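Local coordinates for probable 2-phosphosulfolactate phosphatase (Clostridium acetobutylicum, PDB 1VR0) that catalyses the hydrolysis of (2R)-O-phospho-3-sulfolactate to (2R)-3-sulfolactate and phosphate as a magnesium-dependent phosphatase of the ComB family, at the interface of chains A and B. Residues are numbered along the deposited sequence; one frame, centred on the assembly and turned at random. Chains: chain A/B, Probable 2-phosphosulfolactate phosphatase.

The interface of chains A and B. Residues chain A 163-165, 210-212; chain B 189, 192.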
loop_
_atom_site.group_PDB
_atom_site.type_symbol
_atom_site.label_atom_id
_atom_site.label_comp_id
_atom_site.label_asym_id
_atom_site.label_seq_id
_atom_site.Cartn_x
_atom_site.Cartn_y
_atom_site.Cartn_z
ATOM N N PHE A 163 4.464 -4.197 -2.763
ATOM C CA PHE A 163 3.315 -4.791 -2.153
ATOM C C PHE A 163 3.190 -6.233 -2.626
ATOM O O PHE A 163 3.158 -6.490 -3.838
ATOM C CB PHE A 163 2.102 -3.935 -2.599
ATOM C CG PHE A 163 0.820 -4.309 -1.970
ATOM C CD1 PHE A 163 0.221 -5.523 -2.243
ATOM C CD2 PHE A 163 0.169 -3.422 -1.157
ATOM C CE1 PHE A 163 -1.001 -5.863 -1.692
ATOM C CE2 PHE A 163 -1.062 -3.745 -0.598
ATOM C CZ PHE A 163 -1.643 -4.977 -0.877
ATOM N N SER A 164 3.072 -7.159 -1.673
ATOM C CA SER A 164 2.919 -8.578 -1.969
ATOM C C SER A 164 1.744 -9.149 -1.193
ATOM O O SER A 164 1.637 -8.991 0.030
ATOM C CB SER A 164 4.188 -9.325 -1.609
ATOM O OG SER A 164 4.318 -10.488 -2.401
ATOM N N ILE A 165 0.860 -9.817 -1.922
ATOM C CA ILE A 165 -0.353 -10.409 -1.346
ATOM C C ILE A 165 -0.103 -11.387 -0.198
ATOM O O ILE A 165 -0.879 -11.421 0.749
ATOM C CB ILE A 165 -1.213 -11.057 -2.451
ATOM C CG1 ILE A 165 -2.086 -9.971 -3.091
ATOM C CG2 ILE A 165 -2.067 -12.173 -1.898
ATOM C CD1 ILE A 165 -2.820 -10.371 -4.337
ATOM N N TYR A 210 -2.878 -15.812 -5.922
ATOM C CA TYR A 210 -2.933 -14.614 -6.777
ATOM C C TYR A 210 -1.682 -13.739 -6.688
ATOM O O TYR A 210 -1.508 -12.865 -7.508
ATOM C CB TYR A 210 -4.168 -13.763 -6.437
ATOM C CG TYR A 210 -5.466 -14.520 -6.606
ATOM C CD1 TYR A 210 -5.783 -15.110 -7.821
ATOM C CD2 TYR A 210 -6.382 -14.662 -5.554
ATOM C CE1 TYR A 210 -6.948 -15.843 -7.996
ATOM C CE2 TYR A 210 -7.585 -15.429 -5.720
ATOM C CZ TYR A 210 -7.835 -16.012 -6.944
ATOM O OH TYR A 210 -8.971 -16.745 -7.183
ATOM N N ALA A 211 -0.818 -13.963 -5.697
ATOM C CA ALA A 211 0.409 -13.180 -5.570
ATOM C C ALA A 211 1.371 -13.471 -6.709
ATOM O O ALA A 211 1.561 -14.618 -7.063
ATOM C CB ALA A 211 1.092 -13.461 -4.243
ATOM N N LYS A 212 2.002 -12.434 -7.247
ATOM C CA LYS A 212 3.012 -12.585 -8.303
ATOM C C LYS A 212 4.123 -13.523 -7.819
ATOM O O LYS A 212 4.551 -14.384 -8.539
ATOM C CB LYS A 212 3.563 -11.202 -8.684
ATOM C CG LYS A 212 4.389 -11.141 -9.942
ATOM N N ASP B 189 0.474 -6.832 -7.480
ATOM C CA ASP B 189 -0.324 -7.320 -6.361
ATOM C C ASP B 189 -1.198 -6.190 -5.762
ATOM O O ASP B 189 -2.317 -6.429 -5.333
ATOM C CB ASP B 189 0.589 -7.939 -5.297
ATOM C CG ASP B 189 1.000 -9.369 -5.623
ATOM O OD1 ASP B 189 0.904 -9.786 -6.806
ATOM O OD2 ASP B 189 1.426 -10.104 -4.685
ATOM N N THR B 192 -4.134 -5.859 -8.230
ATOM C CA THR B 192 -4.955 -7.039 -8.018
ATOM C C THR B 192 -5.814 -6.894 -6.744
ATOM O O THR B 192 -7.012 -7.163 -6.743
ATOM C CB THR B 192 -4.049 -8.275 -7.888
ATOM O OG1 THR B 192 -3.371 -8.513 -9.126
ATOM C CG2 THR B 192 -4.825 -9.468 -7.487
HETATM O O HOH W 1 3.780 -11.226 -5.028
HETATM O O HOH W 2 -1.065 -9.813 -8.560
#
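With CG turned opposite its carbonyl carbon (chi1 -81°), B:Asp189 directs its carboxylate from the first turn of helix 189-199 to the N-termini of two chain A helices, 165-181 and 212-219, in this two-fold contact between ComB-family subunits of the deposited dimer, which may or may not be the assembly in solution. Each carboxylate oxygen takes the first amide of one helix, an N-cap-like interaction supplied in trans by the other subunit. B:Asp189 OD2 receives the N-H of A:Ile165, N to OD2 2.8 Å, almost straight at the hydrogen but from the anti side and 20° out of the carboxylate plane. B:Asp189 OD1 uses its syn lone pair for the backbone N of A:Lys212, 2.9 Å away. The paired bonds would hold the carboxylate against rotation, and the two helix ends would probably stabilise its negative charge.

Each carboxylate oxygen also meets a water. Water 1 lies 2.6 Å from B:Asp189 OD2 and links it to the hydroxyl OG of A:Ser164. Water 2, 2.6 Å from B:Asp189 OD1, also meets the hydroxyl OG1 of B:Thr192. The carbonyl O of A:Tyr210 lies at a long 3.3 Å from water 2.

The A:Ala211 methyl, CB, covers the B:Asp189 OD2 oxygen. Carbon packing flanks this polar core: the ring of A:Phe163 brings its CD1 corner to CB of B:Asp189 at 3.9 Å, its plane nearly perpendicular to the carboxylate. One turn further along the chain B helix, B:Thr192 places CG2 anti to its own backbone N, on the side of A:Ile165, whose CD1 meets that methyl at 3.8 Å with the two side chains crossing at about a right angle.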